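DUF4785 domain-containing protein (Legionella pneumophila subsp. pneumophila, PDB 4KH9) is of unknown function but binds calcium and belongs to the three-domain DUF4785 family, whose central and C-terminal domains are probably of the E-set type. Local coordinates at residues T182-N187 against S218-G223; Y192-V197 against T242-E247. All coordinates share one frame; numbering follows the deposited sequence.

Contact 1 (T182-N187 against S218-G223); sequences TISLHN and SNVFEG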
ATOM      1  N   THR A 182      -3.731  -7.906  10.327  1.00 26.81           N
ATOM      2  CA  THR A 182      -4.628  -9.052  10.486  1.00 27.10           C
ATOM      3  C   THR A 182      -4.654  -9.750   9.153  1.00 31.70           C
ATOM      4  O   THR A 182      -4.820  -9.083   8.136  1.00 30.80           O
ATOM      5  CB  THR A 182      -6.011  -8.632  10.977  1.00 38.44           C
ATOM      6  OG1 THR A 182      -5.840  -7.705  12.056  1.00 41.59           O
ATOM      7  CG2 THR A 182      -6.858  -9.841  11.417  1.00 32.51           C
ATOM      8  N   ILE A 183      -4.448 -11.072   9.157  1.00 29.85           N
ATOM      9  CA  ILE A 183      -4.374 -11.929   7.967  1.00 28.89           C
ATOM     10  C   ILE A 183      -5.335 -13.087   8.196  1.00 32.54           C
ATOM     11  O   ILE A 183      -5.169 -13.844   9.150  1.00 29.10           O
ATOM     12  CB  ILE A 183      -2.883 -12.393   7.753  1.00 30.47           C
ATOM     13  CG1 ILE A 183      -1.934 -11.182   7.579  1.00 29.36           C
ATOM     14  CG2 ILE A 183      -2.757 -13.392   6.575  1.00 31.01           C
ATOM     15  CD1 ILE A 183      -0.457 -11.394   8.152  1.00 37.51           C
ATOM     16  N   SER A 184      -6.349 -13.212   7.332  1.00 29.34           N
ATOM     17  CA  SER A 184      -7.384 -14.244   7.486  1.00 28.91           C
ATOM     18  C   SER A 184      -7.654 -14.976   6.191  1.00 32.63           C
ATOM     19  O   SER A 184      -7.707 -14.366   5.130  1.00 29.89           O
ATOM     20  CB  SER A 184      -8.696 -13.637   7.975  1.00 30.16           C
ATOM     21  OG  SER A 184      -8.481 -12.508   8.800  1.00 47.19           O
ATOM     22  N   LEU A 185      -7.823 -16.290   6.291  1.00 29.86           N
ATOM     23  CA  LEU A 185      -8.156 -17.128   5.157  1.00 29.06           C
ATOM     24  C   LEU A 185      -9.618 -17.540   5.281  1.00 35.45           C
ATOM     25  O   LEU A 185      -9.989 -18.168   6.274  1.00 34.58           O
ATOM     26  CB  LEU A 185      -7.226 -18.352   5.065  1.00 28.14           C
ATOM     27  CG  LEU A 185      -7.414 -19.230   3.797  1.00 30.86           C
ATOM     28  CD1 LEU A 185      -7.061 -18.446   2.520  1.00 29.62           C
ATOM     29  CD2 LEU A 185      -6.560 -20.481   3.874  1.00 34.05           C
ATOM     30  N   HIS A 186     -10.440 -17.206   4.263  1.00 34.56           N
ATOM     31  CA  HIS A 186     -11.873 -17.484   4.296  1.00 35.85           C
ATOM     32  C   HIS A 186     -12.398 -18.316   3.121  1.00 41.10           C
ATOM     33  O   HIS A 186     -11.899 -18.246   1.996  1.00 38.10           O
ATOM     34  CB  HIS A 186     -12.662 -16.165   4.295  1.00 37.51           C
ATOM     35  CG  HIS A 186     -12.363 -15.246   5.446  1.00 42.14           C
ATOM     36  ND1 HIS A 186     -12.845 -15.504   6.722  1.00 45.19           N
ATOM     37  CD2 HIS A 186     -11.688 -14.073   5.465  1.00 43.82           C
ATOM     38  CE1 HIS A 186     -12.430 -14.495   7.469  1.00 44.45           C
ATOM     39  NE2 HIS A 186     -11.753 -13.597   6.747  1.00 44.22           N
ATOM     40  N   ASN A 187     -13.497 -19.024   3.407  1.00 39.45           N
ATOM     41  CA  ASN A 187     -14.351 -19.841   2.541  1.00 39.84           C
ATOM     42  C   ASN A 187     -15.633 -20.025   3.343  1.00 48.62           C
ATOM     43  O   ASN A 187     -15.551 -20.502   4.474  1.00 48.33           O
ATOM     44  CB  ASN A 187     -13.650 -21.152   2.163  1.00 39.03           C
ATOM     45  CG  ASN A 187     -14.461 -22.058   1.272  1.00 65.71           C
ATOM     46  OD1 ASN A 187     -15.481 -22.621   1.678  1.00 66.27           O
ATOM     47  ND2 ASN A 187     -13.988 -22.272   0.062  1.00 53.90           N
ATOM     48  N   SER A 218      -7.737 -20.768  14.011  1.00 40.55           N
ATOM     49  CA  SER A 218      -7.238 -21.751  13.045  1.00 38.76           C
ATOM     50  C   SER A 218      -6.950 -21.084  11.673  1.00 38.97           C
ATOM     51  O   SER A 218      -5.984 -21.465  11.011  1.00 38.12           O
ATOM     52  CB  SER A 218      -8.231 -22.895  12.876  1.00 41.91           C
ATOM     53  OG  SER A 218      -9.465 -22.443  12.337  1.00 48.66           O
ATOM     54  N   ASN A 219      -7.747 -20.065  11.283  1.00 32.66           N
ATOM     55  CA  ASN A 219      -7.598 -19.398   9.990  1.00 33.08           C
ATOM     56  C   ASN A 219      -7.227 -17.894  10.104  1.00 37.61           C
ATOM     57  O   ASN A 219      -7.294 -17.192   9.098  1.00 38.93           O
ATOM     58  CB  ASN A 219      -8.917 -19.530   9.197  1.00 32.51           C
ATOM     59  CG  ASN A 219     -10.057 -18.732   9.807  1.00 51.60           C
ATOM     60  OD1 ASN A 219     -10.240 -18.674  11.035  1.00 41.58           O
ATOM     61  ND2 ASN A 219     -10.773 -18.009   8.971  1.00 42.80           N
ATOM     62  N   VAL A 220      -6.916 -17.385  11.310  1.00 32.77           N
ATOM     63  CA  VAL A 220      -6.600 -15.963  11.496  1.00 31.17           C
ATOM     64  C   VAL A 220      -5.242 -15.805  12.209  1.00 35.53           C
ATOM     65  O   VAL A 220      -4.976 -16.457  13.237  1.00 35.73           O
ATOM     66  CB  VAL A 220      -7.733 -15.233  12.281  1.00 35.10           C
ATOM     67  CG1 VAL A 220      -7.428 -13.749  12.464  1.00 34.39           C
ATOM     68  CG2 VAL A 220      -9.102 -15.423  11.616  1.00 35.35           C
ATOM     69  N   PHE A 221      -4.425 -14.889  11.678  1.00 31.24           N
ATOM     70  CA  PHE A 221      -3.117 -14.514  12.206  1.00 31.50           C
ATOM     71  C   PHE A 221      -3.040 -13.027  12.411  1.00 32.34           C
ATOM     72  O   PHE A 221      -3.579 -12.262  11.614  1.00 28.23           O
ATOM     73  CB  PHE A 221      -1.975 -14.951  11.257  1.00 33.61           C
ATOM     74  CG  PHE A 221      -1.577 -16.402  11.416  1.00 36.79           C
ATOM     75  CD1 PHE A 221      -2.371 -17.423  10.896  1.00 41.58           C
ATOM     76  CD2 PHE A 221      -0.424 -16.750  12.099  1.00 39.23           C
ATOM     77  CE1 PHE A 221      -2.013 -18.767  11.070  1.00 42.18           C
ATOM     78  CE2 PHE A 221      -0.056 -18.089  12.248  1.00 42.32           C
ATOM     79  CZ  PHE A 221      -0.858 -19.088  11.742  1.00 40.34           C
ATOM     80  N   GLU A 222      -2.309 -12.621  13.457  1.00 29.31           N
ATOM     81  CA  GLU A 222      -1.977 -11.219  13.691  1.00 30.17           C
ATOM     82  C   GLU A 222      -0.486 -11.058  13.546  1.00 33.59           C
ATOM     83  O   GLU A 222       0.261 -11.955  13.915  1.00 34.13           O
ATOM     84  CB  GLU A 222      -2.456 -10.748  15.067  1.00 33.22           C
ATOM     85  CG  GLU A 222      -3.965 -10.599  15.166  1.00 47.48           C
ATOM     86  CD  GLU A 222      -4.467 -10.214  16.543  1.00 79.41           C
ATOM     87  OE1 GLU A 222      -4.035 -10.850  17.534  1.00 82.11           O
ATOM     88  OE2 GLU A 222      -5.344  -9.323  16.624  1.00 77.03           O
ATOM     89  N   GLY A 223      -0.053  -9.938  12.990  1.00 29.40           N
ATOM     90  CA  GLY A 223       1.364  -9.673  12.822  1.00 28.81           C
ATOM     91  C   GLY A 223       1.732  -8.296  13.334  1.00 33.32           C
ATOM     92  O   GLY A 223       0.958  -7.360  13.171  1.00 33.01           O
TER
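Ile183 and Phe221 face each other as a hydrogen-bonded pair of antiparallel strands. Phe221 N gives its hydrogen to Ile183 O at 2.8 Å, and Ile183 N returns a bond to Phe221 O at 2.9 Å. Leu185 N adds a third backbone bond, to Asn219 O at 3.0 Å. Beyond it a side chain takes over. Asn219 ND2 reaches Leu185 O at 2.8 Å, with a nearly straight N-H...O angle of 170°. The acceptor lies in the Asn219 amide plane, but the donor is tilted from the carbonyl plane of Leu185. Asn219 CG sits between its own backbone N and carbonyl carbon (chi1 68°), which sets the amide carbon near Leu185 O; the bond extends the pairing to a residue before strand 220-226. The His186 ring stands across this amide, its plane 80° from it. On the face of Thr182 and Ser184, Val220 CG1 lies 4.0 Å from Ser184 OG and meets Thr182 CG2. Ile183 and Phe221 point to the interior face, against strands 196-202 and 238-248, consistent with an Ig-like beta sandwich of the E-set clan. Strand 163-168 flanks strand 178-186 and strand 208-217 flanks strand 220-226, so the contact lies inside the sheet.

Contact 2 (Y192-V197 against T242-E247); sequences YDVNDV and TDVQTE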
ATOM      1  N   TYR A 192     -10.678 -23.659   7.577  1.00 46.29           N
ATOM      2  CA  TYR A 192      -9.285 -24.081   7.391  1.00 44.71           C
ATOM      3  C   TYR A 192      -8.501 -23.961   8.680  1.00 41.15           C
ATOM      4  O   TYR A 192      -8.873 -23.173   9.557  1.00 37.88           O
ATOM      5  CB  TYR A 192      -8.579 -23.237   6.301  1.00 46.08           C
ATOM      6  CG  TYR A 192      -9.229 -23.273   4.932  1.00 48.32           C
ATOM      7  CD1 TYR A 192      -9.228 -24.435   4.166  1.00 50.42           C
ATOM      8  CD2 TYR A 192      -9.793 -22.129   4.381  1.00 49.01           C
ATOM      9  CE1 TYR A 192      -9.800 -24.466   2.893  1.00 51.90           C
ATOM     10  CE2 TYR A 192     -10.353 -22.141   3.103  1.00 49.96           C
ATOM     11  CZ  TYR A 192     -10.365 -23.318   2.366  1.00 58.71           C
ATOM     12  OH  TYR A 192     -10.924 -23.352   1.107  1.00 61.66           O
ATOM     13  N   ASP A 193      -7.409 -24.723   8.760  1.00 36.64           N
ATOM     14  CA  ASP A 193      -6.378 -24.668   9.783  1.00 36.80           C
ATOM     15  C   ASP A 193      -5.088 -24.276   9.106  1.00 41.58           C
ATOM     16  O   ASP A 193      -4.569 -25.023   8.273  1.00 42.66           O
ATOM     17  CB  ASP A 193      -6.213 -25.961  10.571  1.00 39.53           C
ATOM     18  CG  ASP A 193      -5.200 -25.760  11.715  1.00 48.01           C
ATOM     19  OD1 ASP A 193      -5.392 -24.825  12.521  1.00 45.74           O
ATOM     20  OD2 ASP A 193      -4.160 -26.445  11.714  1.00 58.04           O
ATOM     21  N   VAL A 194      -4.598 -23.076   9.414  1.00 37.42           N
ATOM     22  CA  VAL A 194      -3.413 -22.517   8.771  1.00 35.97           C
ATOM     23  C   VAL A 194      -2.217 -22.517   9.734  1.00 39.67           C
ATOM     24  O   VAL A 194      -2.359 -22.102  10.871  1.00 37.75           O
ATOM     25  CB  VAL A 194      -3.720 -21.081   8.248  1.00 38.47           C
ATOM     26  CG1 VAL A 194      -2.502 -20.458   7.577  1.00 37.64           C
ATOM     27  CG2 VAL A 194      -4.904 -21.092   7.275  1.00 38.19           C
ATOM     28  N   ASN A 195      -1.042 -22.939   9.241  1.00 38.43           N
ATOM     29  CA  ASN A 195       0.209 -22.922   9.978  1.00 40.69           C
ATOM     30  C   ASN A 195       1.335 -22.336   9.105  1.00 46.57           C
ATOM     31  O   ASN A 195       2.289 -21.785   9.654  1.00 49.53           O
ATOM     32  CB  ASN A 195       0.581 -24.320  10.478  1.00 44.54           C
ATOM     33  CG  ASN A 195      -0.302 -24.853  11.586  1.00 67.23           C
ATOM     34  OD1 ASN A 195      -0.393 -24.274  12.675  1.00 62.75           O
ATOM     35  ND2 ASN A 195      -0.947 -25.991  11.347  1.00 57.63           N
ATOM     36  N   ASP A 196       1.233 -22.446   7.759  1.00 38.96           N
ATOM     37  CA  ASP A 196       2.275 -21.919   6.893  1.00 37.57           C
ATOM     38  C   ASP A 196       1.863 -20.516   6.412  1.00 37.62           C
ATOM     39  O   ASP A 196       1.063 -20.362   5.471  1.00 35.20           O
ATOM     40  CB  ASP A 196       2.565 -22.895   5.724  1.00 39.55           C
ATOM     41  CG  ASP A 196       3.793 -22.578   4.872  1.00 48.48           C
ATOM     42  OD1 ASP A 196       4.504 -21.601   5.190  1.00 50.75           O
ATOM     43  OD2 ASP A 196       4.028 -23.299   3.877  1.00 49.88           O
ATOM     44  N   VAL A 197       2.353 -19.498   7.139  1.00 32.74           N
ATOM     45  CA  VAL A 197       2.101 -18.064   6.878  1.00 32.21           C
ATOM     46  C   VAL A 197       3.408 -17.305   6.921  1.00 34.84           C
ATOM     47  O   VAL A 197       4.172 -17.450   7.871  1.00 32.95           O
ATOM     48  CB  VAL A 197       1.096 -17.412   7.878  1.00 37.41           C
ATOM     49  CG1 VAL A 197       0.793 -15.948   7.524  1.00 36.08           C
ATOM     50  CG2 VAL A 197      -0.181 -18.194   8.028  1.00 37.90           C
ATOM     51  N   THR A 242       1.958 -10.731   2.149  1.00 26.76           N
ATOM     52  CA  THR A 242       1.799 -11.975   2.884  0.50 26.29           C
ATOM     53  C   THR A 242       1.540 -13.126   1.914  1.00 30.62           C
ATOM     54  O   THR A 242       0.950 -12.938   0.837  1.00 28.10           O
ATOM     55  CB  THR A 242       0.714 -11.873   3.976  0.50 30.89           C
ATOM     56  OG1 THR A 242       0.568 -13.143   4.616  0.50 24.75           O
ATOM     57  CG2 THR A 242      -0.611 -11.419   3.449  0.50 30.51           C
ATOM     58  N   ASP A 243       1.963 -14.323   2.344  1.00 29.62           N
ATOM     59  CA  ASP A 243       1.842 -15.580   1.618  1.00 30.30           C
ATOM     60  C   ASP A 243       1.376 -16.637   2.581  1.00 29.71           C
ATOM     61  O   ASP A 243       1.930 -16.784   3.673  1.00 27.93           O
ATOM     62  CB  ASP A 243       3.188 -15.966   0.951  1.00 33.19           C
ATOM     63  CG  ASP A 243       3.092 -16.871  -0.272  1.00 51.00           C
ATOM     64  OD1 ASP A 243       1.943 -17.245  -0.668  1.00 53.14           O
ATOM     65  OD2 ASP A 243       4.153 -17.207  -0.843  1.00 58.93           O
ATOM     66  N   VAL A 244       0.295 -17.321   2.216  1.00 25.32           N
ATOM     67  CA  VAL A 244      -0.299 -18.345   3.056  1.00 26.81           C
ATOM     68  C   VAL A 244      -0.448 -19.671   2.242  1.00 33.95           C
ATOM     69  O   VAL A 244      -0.900 -19.658   1.079  1.00 32.59           O
ATOM     70  CB  VAL A 244      -1.662 -17.819   3.569  1.00 32.48           C
ATOM     71  CG1 VAL A 244      -2.476 -18.900   4.257  1.00 33.83           C
ATOM     72  CG2 VAL A 244      -1.476 -16.609   4.500  1.00 32.27           C
ATOM     73  N   GLN A 245      -0.123 -20.799   2.879  1.00 30.87           N
ATOM     74  CA  GLN A 245      -0.377 -22.094   2.269  1.00 32.27           C
ATOM     75  C   GLN A 245      -0.938 -23.078   3.307  1.00 39.90           C
ATOM     76  O   GLN A 245      -0.449 -23.135   4.421  1.00 38.04           O
ATOM     77  CB  GLN A 245       0.852 -22.696   1.582  1.00 32.99           C
ATOM     78  CG  GLN A 245       0.453 -23.932   0.769  1.00 42.95           C
ATOM     79  CD  GLN A 245       1.492 -24.448  -0.160  1.00 53.52           C
ATOM     80  OE1 GLN A 245       1.924 -23.773  -1.084  1.00 53.32           O
ATOM     81  NE2 GLN A 245       1.801 -25.714  -0.025  1.00 50.97           N
ATOM     82  N   THR A 246      -1.992 -23.813   2.942  1.00 40.09           N
ATOM     83  CA  THR A 246      -2.534 -24.883   3.775  1.00 41.66           C
ATOM     84  C   THR A 246      -3.042 -25.978   2.823  1.00 46.57           C
ATOM     85  O   THR A 246      -2.871 -25.867   1.607  1.00 44.64           O
ATOM     86  CB  THR A 246      -3.572 -24.408   4.806  1.00 49.69           C
ATOM     87  OG1 THR A 246      -3.824 -25.494   5.700  1.00 51.82           O
ATOM     88  CG2 THR A 246      -4.872 -23.928   4.191  1.00 46.51           C
ATOM     89  N   GLU A 247      -3.577 -27.063   3.389  1.00 46.72           N
ATOM     90  CA  GLU A 247      -4.111 -28.190   2.635  1.00 48.66           C
ATOM     91  C   GLU A 247      -5.446 -28.573   3.203  1.00 56.21           C
ATOM     92  O   GLU A 247      -5.616 -28.599   4.421  1.00 56.40           O
ATOM     93  CB  GLU A 247      -3.163 -29.415   2.619  1.00 50.77           C
ATOM     94  CG  GLU A 247      -1.745 -29.169   2.108  1.00 64.78           C
ATOM     95  CD  GLU A 247      -0.776 -28.594   3.130  1.00 95.68           C
ATOM     96  OE1 GLU A 247      -0.518 -29.270   4.154  1.00100.50           O
ATOM     97  OE2 GLU A 247      -0.257 -27.476   2.901  1.00 86.35           O
TER
HETATM   98  O   HOH W   1      -6.850 -26.582   6.496  1.00 53.27           O
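Thr246 OG1 is anti to its backbone N (chi1 -169°), which carries the hydroxyl to the carbonyl of Asp193. Val194 CG1 is likewise anti to its N (chi1 180°) and meets Val244 CG1 at 3.7 Å, the two side chains crossing at about a right angle. The Thr246 hydroxyl donates to Asp193 O at 2.7 Å, coming in tilted from the carbonyl plane. Thr246 CG2 touches Val194 CG2 and lies 4.3 Å from Tyr192 CB. A water joins this end: it accepts from Asp193 N at 3.0 Å and donates to Glu247 O at 3.1 Å. Further along, the backbones pair directly. Gln245 N bonds to Asp196 O at 2.9 Å, with an N-H...O angle of 171°. Val197 and Val244 then form a non-hydrogen-bonded antiparallel pair. Their side chains lie side by side, CG1 of Val197 being 3.8 Å from CG2 of Val244. The loop before strand 196-202 and the start of that strand are thus held to strand 238-248. Asp196 and Gln245 also run side by side, on the other face from the valines. There the nearest atom of the Asp196 side chain is about 3 Å from a calcium ion, and Asp198 belongs to the same binding site of the central domain. Valine methyls fill one face, while the other presents a carboxylate to calcium, which may offset the repulsion between the Asp196 and Asp198 carboxylates.

How the contacts relate
From the N terminus the chain runs through 182-187, 192-197, 218-223 and 242-247. The segments alternate, so the contacts cross rather than nest. Contact 1 closes a loop of 30 residues that contains the first segment of contact 2. Contact 2 closes one of 44 residues that contains the second segment of contact 1. Their centres are about 9 Å apart. Where they touch, Ser218 O and Val194 N, 2.7 Å apart, probably form a hydrogen bond. Contact 1 joins strands 178-186 and 220-226; contact 2 joins strand 196-202 and the loop before it to strand 238-248. Strand 208-217 lies between the two pairs, beside 220-226 and 196-202, so the contacts fall on either side of it within one sheet.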